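PDB 5KF0: aldehyde dehydrogenase from Burkholderia vietnamiensis, which probably oxidises aldehydes to carboxylic acids, passing hydride to NAD(P)+, and binds NADPH in the crystal. Local coordinates for residues Y16-E30 / T41-A54. Sequence-based numbering, arbitrary orientation.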
ATOM      1  N   TYR A  16      -6.763  38.639 -16.040  1.00 15.65           N
ATOM      2  CA  TYR A  16      -6.681  37.184 -16.056  1.00 14.16           C
ATOM      3  C   TYR A  16      -5.217  36.782 -16.144  1.00 16.55           C
ATOM      4  O   TYR A  16      -4.332  37.616 -16.326  1.00 15.12           O
ATOM      5  CB  TYR A  16      -7.524  36.535 -17.173  1.00 14.58           C
ATOM      6  CG  TYR A  16      -7.275  36.904 -18.620  1.00 15.38           C
ATOM      7  CD1 TYR A  16      -6.048  36.659 -19.239  1.00 13.50           C
ATOM      8  CD2 TYR A  16      -8.302  37.430 -19.397  1.00 15.58           C
ATOM      9  CE1 TYR A  16      -5.844  36.971 -20.580  1.00 17.84           C
ATOM     10  CE2 TYR A  16      -8.104  37.741 -20.729  1.00 17.10           C
ATOM     11  CZ  TYR A  16      -6.878  37.516 -21.315  1.00 17.24           C
ATOM     12  OH  TYR A  16      -6.675  37.822 -22.644  1.00 19.14           O
ATOM     13  N   TYR A  17      -4.956  35.490 -15.966  1.00 14.16           N
ATOM     14  CA  TYR A  17      -3.586  34.991 -15.923  1.00 14.21           C
ATOM     15  C   TYR A  17      -3.369  34.035 -17.080  1.00 14.11           C
ATOM     16  O   TYR A  17      -4.019  32.987 -17.162  1.00 13.54           O
ATOM     17  CB  TYR A  17      -3.279  34.342 -14.573  1.00 11.50           C
ATOM     18  CG  TYR A  17      -3.041  35.427 -13.545  1.00 13.19           C
ATOM     19  CD1 TYR A  17      -1.754  35.869 -13.256  1.00 15.52           C
ATOM     20  CD2 TYR A  17      -4.111  36.070 -12.930  1.00 14.54           C
ATOM     21  CE1 TYR A  17      -1.534  36.899 -12.347  1.00 18.45           C
ATOM     22  CE2 TYR A  17      -3.901  37.105 -12.019  1.00 14.59           C
ATOM     23  CZ  TYR A  17      -2.609  37.507 -11.736  1.00 17.59           C
ATOM     24  OH  TYR A  17      -2.383  38.534 -10.834  1.00 22.10           O
ATOM     25  N   LEU A  18      -2.472  34.421 -17.981  1.00 15.45           N
ATOM     26  CA  LEU A  18      -2.164  33.666 -19.187  1.00 12.66           C
ATOM     27  C   LEU A  18      -0.699  33.266 -19.101  1.00 14.85           C
ATOM     28  O   LEU A  18       0.184  34.136 -19.084  1.00 14.76           O
ATOM     29  CB  LEU A  18      -2.444  34.505 -20.439  1.00 15.32           C
ATOM     30  CG  LEU A  18      -2.006  33.931 -21.785  1.00 19.22           C
ATOM     31  CD1 LEU A  18      -2.739  32.653 -22.055  1.00 20.65           C
ATOM     32  CD2 LEU A  18      -2.251  34.947 -22.909  1.00 24.75           C
ATOM     33  N   ALA A  19      -0.447  31.958 -19.058  1.00 14.47           N
ATOM     34  CA  ALA A  19       0.911  31.418 -18.935  1.00 15.43           C
ATOM     35  C   ALA A  19       1.675  32.116 -17.811  1.00 13.94           C
ATOM     36  O   ALA A  19       2.766  32.667 -17.998  1.00 13.90           O
ATOM     37  CB  ALA A  19       1.661  31.508 -20.262  1.00 16.28           C
ATOM     38  N   ASN A  20       1.061  32.112 -16.635  1.00 14.03           N
ATOM     39  CA  ASN A  20       1.589  32.532 -15.347  1.00 14.09           C
ATOM     40  C   ASN A  20       1.583  34.041 -15.142  1.00 13.19           C
ATOM     41  O   ASN A  20       1.995  34.467 -14.066  1.00 15.93           O
ATOM     42  CB  ASN A  20       3.036  32.072 -15.079  1.00 13.14           C
ATOM     43  CG  ASN A  20       3.249  30.574 -15.261  1.00 15.49           C
ATOM     44  OD1 ASN A  20       2.668  29.931 -16.143  1.00 13.72           O
ATOM     45  ND2 ASN A  20       4.130  30.017 -14.431  1.00 15.25           N
ATOM     46  N   GLU A  21       1.176  34.861 -16.119  1.00 13.79           N
ATOM     47  CA  GLU A  21       1.358  36.303 -16.013  1.00 12.92           C
ATOM     48  C   GLU A  21       0.042  37.055 -16.182  1.00 16.13           C
ATOM     49  O   GLU A  21      -0.847  36.638 -16.928  1.00 15.42           O
ATOM     50  CB  GLU A  21       2.403  36.794 -17.044  1.00 15.54           C
ATOM     51  CG  GLU A  21       3.776  36.145 -16.796  1.00 18.42           C
ATOM     52  CD  GLU A  21       4.894  36.681 -17.691  1.00 25.85           C
ATOM     53  OE1 GLU A  21       5.453  35.903 -18.494  1.00 28.14           O
ATOM     54  OE2 GLU A  21       5.215  37.873 -17.586  1.00 24.19           O
ATOM     55  N   ALA A  22      -0.063  38.184 -15.481  1.00 15.15           N
ATOM     56  CA  ALA A  22      -1.289  38.978 -15.488  1.00 17.00           C
ATOM     57  C   ALA A  22      -1.477  39.703 -16.814  1.00 18.76           C
ATOM     58  O   ALA A  22      -0.539  40.313 -17.344  1.00 19.21           O
ATOM     59  CB  ALA A  22      -1.258  40.001 -14.358  1.00 19.32           C
ATOM     60  N   VAL A  23      -2.702  39.650 -17.343  1.00 15.55           N
ATOM     61  CA  VAL A  23      -3.074  40.352 -18.570  1.00 16.03           C
ATOM     62  C   VAL A  23      -4.345  41.145 -18.294  1.00 16.31           C
ATOM     63  O   VAL A  23      -5.409  40.558 -18.053  1.00 15.26           O
ATOM     64  CB  VAL A  23      -3.283  39.398 -19.757  1.00 18.36           C
ATOM     65  CG1 VAL A  23      -3.630  40.192 -21.008  1.00 18.59           C
ATOM     66  CG2 VAL A  23      -2.050  38.535 -19.986  1.00 17.88           C
ATOM     67  N   TYR A  24      -4.242  42.472 -18.342  1.00 18.07           N
ATOM     68  CA  TYR A  24      -5.403  43.346 -18.153  1.00 20.27           C
ATOM     69  C   TYR A  24      -6.090  43.597 -19.501  1.00 23.35           C
ATOM     70  O   TYR A  24      -6.150  44.714 -20.016  1.00 22.08           O
ATOM     71  CB  TYR A  24      -4.973  44.650 -17.482  1.00 20.83           C
ATOM     72  CG  TYR A  24      -4.615  44.493 -16.014  1.00 22.77           C
ATOM     73  CD1 TYR A  24      -5.587  44.615 -15.029  1.00 24.98           C
ATOM     74  CD2 TYR A  24      -3.308  44.221 -15.617  1.00 24.96           C
ATOM     75  CE1 TYR A  24      -5.274  44.470 -13.691  1.00 25.33           C
ATOM     76  CE2 TYR A  24      -2.987  44.072 -14.275  1.00 22.53           C
ATOM     77  CZ  TYR A  24      -3.976  44.203 -13.321  1.00 25.23           C
ATOM     78  OH  TYR A  24      -3.684  44.063 -11.982  1.00 33.08           O
ATOM     79  N   ALA A  25      -6.621  42.505 -20.069  1.00 18.87           N
ATOM     80  CA  ALA A  25      -7.056  42.522 -21.464  1.00 16.83           C
ATOM     81  C   ALA A  25      -8.272  43.413 -21.665  1.00 16.51           C
ATOM     82  O   ALA A  25      -8.401  44.074 -22.706  1.00 19.76           O
ATOM     83  CB  ALA A  25      -7.361  41.096 -21.931  1.00 18.63           C
ATOM     84  N   ASN A  26      -9.176  43.430 -20.695  1.00 18.96           N
ATOM     85  CA  ASN A  26     -10.405  44.213 -20.761  1.00 20.91           C
ATOM     86  C   ASN A  26     -10.999  44.225 -19.361  1.00 18.13           C
ATOM     87  O   ASN A  26     -10.463  43.608 -18.434  1.00 17.67           O
ATOM     88  CB  ASN A  26     -11.381  43.622 -21.782  1.00 17.04           C
ATOM     89  CG  ASN A  26     -11.752  42.193 -21.451  1.00 18.42           C
ATOM     90  OD1 ASN A  26     -12.435  41.939 -20.461  1.00 16.33           O
ATOM     91  ND2 ASN A  26     -11.287  41.249 -22.268  1.00 18.32           N
ATOM     92  N   THR A  27     -12.123  44.920 -19.209  1.00 20.51           N
ATOM     93  CA  THR A  27     -12.900  44.884 -17.974  1.00 18.91           C
ATOM     94  C   THR A  27     -14.329  44.429 -18.251  1.00 20.88           C
ATOM     95  O   THR A  27     -15.288  44.942 -17.670  1.00 21.23           O
ATOM     96  CB  THR A  27     -12.894  46.244 -17.278  1.00 19.05           C
ATOM     97  OG1 THR A  27     -13.334  47.248 -18.190  1.00 20.68           O
ATOM     98  CG2 THR A  27     -11.489  46.594 -16.794  1.00 23.76           C
ATOM     99  N   ASP A  28     -14.487  43.433 -19.129  1.00 18.33           N
ATOM    100  CA  ASP A  28     -15.814  43.123 -19.646  1.00 20.06           C
ATOM    101  C   ASP A  28     -16.654  42.249 -18.718  1.00 20.84           C
ATOM    102  O   ASP A  28     -17.881  42.229 -18.873  1.00 23.24           O
ATOM    103  CB  ASP A  28     -15.694  42.463 -21.021  1.00 18.94           C
ATOM    104  CG  ASP A  28     -15.182  43.420 -22.084  1.00 22.81           C
ATOM    105  OD1 ASP A  28     -15.378  44.646 -21.941  1.00 24.19           O
ATOM    106  OD2 ASP A  28     -14.576  42.952 -23.065  1.00 25.66           O
ATOM    107  N   LEU A  29     -16.056  41.545 -17.752  1.00 13.50           N
ATOM    108  CA  LEU A  29     -16.821  40.671 -16.862  1.00 12.85           C
ATOM    109  C   LEU A  29     -17.136  41.412 -15.562  1.00 16.52           C
ATOM    110  O   LEU A  29     -16.251  41.643 -14.733  1.00 17.57           O
ATOM    111  CB  LEU A  29     -16.074  39.367 -16.587  1.00 14.25           C
ATOM    112  CG  LEU A  29     -16.786  38.413 -15.612  1.00 13.58           C
ATOM    113  CD1 LEU A  29     -18.214  38.105 -16.056  1.00 14.55           C
ATOM    114  CD2 LEU A  29     -15.999  37.104 -15.443  1.00 15.51           C
ATOM    115  N   GLU A  30     -18.402  41.787 -15.388  1.00 16.14           N
ATOM    116  CA  GLU A  30     -18.833  42.436 -14.158  1.00 17.91           C
ATOM    117  C   GLU A  30     -19.159  41.378 -13.113  1.00 15.61           C
ATOM    118  O   GLU A  30     -19.881  40.418 -13.397  1.00 17.83           O
ATOM    119  CB  GLU A  30     -20.055  43.318 -14.419  1.00 18.28           C
ATOM    120  CG  GLU A  30     -19.783  44.452 -15.396  1.00 18.92           C
ATOM    121  CD  GLU A  30     -20.947  45.418 -15.519  1.00 28.28           C
ATOM    122  OE1 GLU A  30     -22.111  44.974 -15.455  1.00 30.86           O
ATOM    123  OE2 GLU A  30     -20.689  46.629 -15.670  1.00 34.69           O
ATOM    124  N   THR A  41     -16.653  44.507  -8.729  1.00 15.58           N
ATOM    125  CA  THR A  41     -15.377  44.606  -9.427  1.00 15.98           C
ATOM    126  C   THR A  41     -15.611  44.181 -10.865  1.00 17.76           C
ATOM    127  O   THR A  41     -16.656  43.618 -11.201  1.00 18.70           O
ATOM    128  CB  THR A  41     -14.292  43.744  -8.754  1.00 17.34           C
ATOM    129  OG1 THR A  41     -13.022  43.978  -9.380  1.00 19.21           O
ATOM    130  CG2 THR A  41     -14.633  42.254  -8.862  1.00 16.39           C
ATOM    131  N   ARG A  42     -14.626  44.458 -11.714  1.00 16.55           N
ATOM    132  CA  ARG A  42     -14.672  44.063 -13.115  1.00 19.01           C
ATOM    133  C   ARG A  42     -13.400  43.295 -13.425  1.00 20.46           C
ATOM    134  O   ARG A  42     -12.313  43.707 -13.014  1.00 22.16           O
ATOM    135  CB  ARG A  42     -14.824  45.281 -14.033  1.00 18.79           C
ATOM    136  CG  ARG A  42     -16.147  46.003 -13.822  1.00 20.64           C
ATOM    137  CD  ARG A  42     -16.350  47.163 -14.781  1.00 25.90           C
ATOM    138  NE  ARG A  42     -17.702  47.707 -14.654  1.00 27.88           N
ATOM    139  CZ  ARG A  42     -18.071  48.563 -13.705  1.00 31.76           C
ATOM    140  NH1 ARG A  42     -17.186  48.972 -12.804  1.00 34.34           N
ATOM    141  NH2 ARG A  42     -19.320  49.007 -13.648  1.00 30.70           N
ATOM    142  N   VAL A  43     -13.528  42.169 -14.118  1.00 16.38           N
ATOM    143  CA  VAL A  43     -12.358  41.342 -14.383  1.00 16.30           C
ATOM    144  C   VAL A  43     -12.239  41.113 -15.883  1.00 18.52           C
ATOM    145  O   VAL A  43     -13.206  41.239 -16.645  1.00 16.77           O
ATOM    146  CB  VAL A  43     -12.393  39.995 -13.615  1.00 23.51           C
ATOM    147  CG1 VAL A  43     -12.906  40.197 -12.183  1.00 20.32           C
ATOM    148  CG2 VAL A  43     -13.206  38.968 -14.351  1.00 23.00           C
ATOM    149  N   ALA A  44     -11.018  40.793 -16.308  1.00 13.25           N
ATOM    150  CA  ALA A  44     -10.756  40.536 -17.716  1.00 13.50           C
ATOM    151  C   ALA A  44     -11.410  39.228 -18.158  1.00 14.64           C
ATOM    152  O   ALA A  44     -11.252  38.186 -17.512  1.00 16.17           O
ATOM    153  CB  ALA A  44      -9.245  40.496 -17.972  1.00 17.35           C
ATOM    154  N   LEU A  45     -12.133  39.288 -19.274  1.00 16.21           N
ATOM    155  CA  LEU A  45     -12.820  38.139 -19.850  1.00 16.72           C
ATOM    156  C   LEU A  45     -11.964  37.569 -20.976  1.00 16.32           C
ATOM    157  O   LEU A  45     -11.613  38.293 -21.913  1.00 16.49           O
ATOM    158  CB  LEU A  45     -14.189  38.563 -20.378  1.00 17.50           C
ATOM    159  CG  LEU A  45     -15.093  37.463 -20.919  1.00 17.42           C
ATOM    160  CD1 LEU A  45     -15.567  36.548 -19.775  1.00 15.33           C
ATOM    161  CD2 LEU A  45     -16.261  38.082 -21.675  1.00 18.95           C
ATOM    162  N   ALA A  46     -11.627  36.285 -20.884  1.00 14.42           N
ATOM    163  CA  ALA A  46     -10.797  35.650 -21.904  1.00 16.00           C
ATOM    164  C   ALA A  46     -11.640  35.225 -23.101  1.00 17.76           C
ATOM    165  O   ALA A  46     -12.670  34.566 -22.934  1.00 19.75           O
ATOM    166  CB  ALA A  46     -10.083  34.435 -21.313  1.00 14.73           C
ATOM    167  N   ASP A  47     -11.201  35.586 -24.313  1.00 16.31           N
ATOM    168  CA  ASP A  47     -11.886  35.093 -25.502  1.00 16.23           C
ATOM    169  C   ASP A  47     -11.219  33.804 -25.988  1.00 17.86           C
ATOM    170  O   ASP A  47     -10.274  33.295 -25.378  1.00 16.29           O
ATOM    171  CB  ASP A  47     -11.950  36.161 -26.598  1.00 19.23           C
ATOM    172  CG  ASP A  47     -10.581  36.612 -27.102  1.00 21.19           C
ATOM    173  OD1 ASP A  47      -9.552  35.964 -26.831  1.00 21.37           O
ATOM    174  OD2 ASP A  47     -10.545  37.648 -27.801  1.00 24.07           O
ATOM    175  N   ALA A  48     -11.740  33.250 -27.086  1.00 21.14           N
ATOM    176  CA  ALA A  48     -11.239  31.960 -27.550  1.00 22.31           C
ATOM    177  C   ALA A  48      -9.765  32.025 -27.923  1.00 20.15           C
ATOM    178  O   ALA A  48      -9.051  31.025 -27.789  1.00 18.38           O
ATOM    179  CB  ALA A  48     -12.068  31.466 -28.737  1.00 21.83           C
ATOM    180  N   GLN A  49      -9.293  33.178 -28.415  1.00 17.99           N
ATOM    181  CA  GLN A  49      -7.880  33.303 -28.770  1.00 20.44           C
ATOM    182  C   GLN A  49      -6.996  33.231 -27.538  1.00 20.67           C
ATOM    183  O   GLN A  49      -5.899  32.660 -27.584  1.00 18.74           O
ATOM    184  CB  GLN A  49      -7.622  34.613 -29.513  1.00 23.52           C
ATOM    185  CG  GLN A  49      -8.061  34.591 -30.953  1.00 29.39           C
ATOM    186  CD  GLN A  49      -9.543  34.331 -31.089  1.00 38.88           C
ATOM    187  OE1 GLN A  49     -10.369  35.119 -30.626  1.00 34.92           O
ATOM    188  NE2 GLN A  49      -9.889  33.198 -31.691  1.00 45.89           N
ATOM    189  N   ALA A  50      -7.440  33.832 -26.436  1.00 18.09           N
ATOM    190  CA  ALA A  50      -6.677  33.736 -25.196  1.00 18.21           C
ATOM    191  C   ALA A  50      -6.682  32.310 -24.666  1.00 19.46           C
ATOM    192  O   ALA A  50      -5.663  31.831 -24.148  1.00 15.79           O
ATOM    193  CB  ALA A  50      -7.237  34.705 -24.151  1.00 17.95           C
ATOM    194  N   ILE A  51      -7.819  31.614 -24.785  1.00 14.93           N
ATOM    195  CA  ILE A  51      -7.890  30.224 -24.335  1.00 12.51           C
ATOM    196  C   ILE A  51      -6.955  29.359 -25.170  1.00 14.68           C
ATOM    197  O   ILE A  51      -6.184  28.551 -24.638  1.00 15.00           O
ATOM    198  CB  ILE A  51      -9.339  29.708 -24.401  1.00 15.14           C
ATOM    199  CG1 ILE A  51     -10.230  30.494 -23.438  1.00 15.78           C
ATOM    200  CG2 ILE A  51      -9.397  28.210 -24.052  1.00 16.66           C
ATOM    201  CD1 ILE A  51     -11.731  30.301 -23.704  1.00 18.65           C
ATOM    202  N   ASP A  52      -6.993  29.540 -26.491  1.00 15.21           N
ATOM    203  CA  ASP A  52      -6.097  28.789 -27.364  1.00 14.85           C
ATOM    204  C   ASP A  52      -4.631  29.057 -27.031  1.00 18.40           C
ATOM    205  O   ASP A  52      -3.819  28.125 -26.997  1.00 16.67           O
ATOM    206  CB  ASP A  52      -6.374  29.127 -28.826  1.00 17.13           C
ATOM    207  CG  ASP A  52      -5.368  28.490 -29.747  1.00 26.86           C
ATOM    208  OD1 ASP A  52      -5.434  27.261 -29.917  1.00 24.21           O
ATOM    209  OD2 ASP A  52      -4.494  29.208 -30.279  1.00 33.62           O
ATOM    210  N   ALA A  53      -4.271  30.322 -26.781  1.00 15.85           N
ATOM    211  CA  ALA A  53      -2.889  30.632 -26.418  1.00 17.48           C
ATOM    212  C   ALA A  53      -2.504  29.964 -25.104  1.00 16.35           C
ATOM    213  O   ALA A  53      -1.368  29.501 -24.945  1.00 15.50           O
ATOM    214  CB  ALA A  53      -2.687  32.149 -26.325  1.00 17.53           C
ATOM    215  N   ALA A  54      -3.438  29.913 -24.149  1.00 14.18           N
ATOM    216  CA  ALA A  54      -3.168  29.263 -22.873  1.00 15.04           C
ATOM    217  C   ALA A  54      -2.913  27.776 -23.057  1.00 13.38           C
ATOM    218  O   ALA A  54      -2.034  27.204 -22.396  1.00 13.08           O
ATOM    219  CB  ALA A  54      -4.343  29.484 -21.921  1.00 13.53           C
TER
HETATM  220  O   HOH W   1      -9.119  37.903 -24.168  1.00 23.41           O
HETATM  221  O   HOH W   2     -22.043  48.821 -14.564  1.00 42.79           O
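Asn26 and Tyr16 both hold CG between the backbone N and the carbonyl carbon (chi1 59° and 58°), and these torsions carry the amide to Leu45 and the phenol ring against Ala44. The contact belongs to the N-terminal four-stranded mixed sheet of this aldehyde dehydrogenase, showing how one amide can tie a loop to the strand-to-helix connection beside it. Asn26 ND2 donates to Leu45 O (3.0 Å), which lies almost in the amide plane, while Leu45 N returns a nearly straight bond to Asn26 OD1 (174°). The same OD1 accepts Asp28 N in an Asx turn, the two donors arriving from opposite faces of the carboxamide, so three bonds fix its rotation. Beyond these bonds the hairpin of strands 29-32 and 39-43 begins, with the antiparallel hydrogen-bonded pair Leu29 and Val43 side by side, Leu29 CD2 3.5 Å from Val43 CG2. On the sheet's other face Glu30 OE2 meets Arg42 NE in a salt bridge whose hydrogen bonds are weak, and a water links OE2 to Arg42 NH2. Toward helix 48-60, Leu18 CD1 rests on Ala54 CA, and Ala46 CB makes an off-centre CH-pi contact with the Tyr16 ring. Tyr16 OH lies 3.5 Å from Ala50 CB and hydrogen-bonds a water that accepts from Asp47 N.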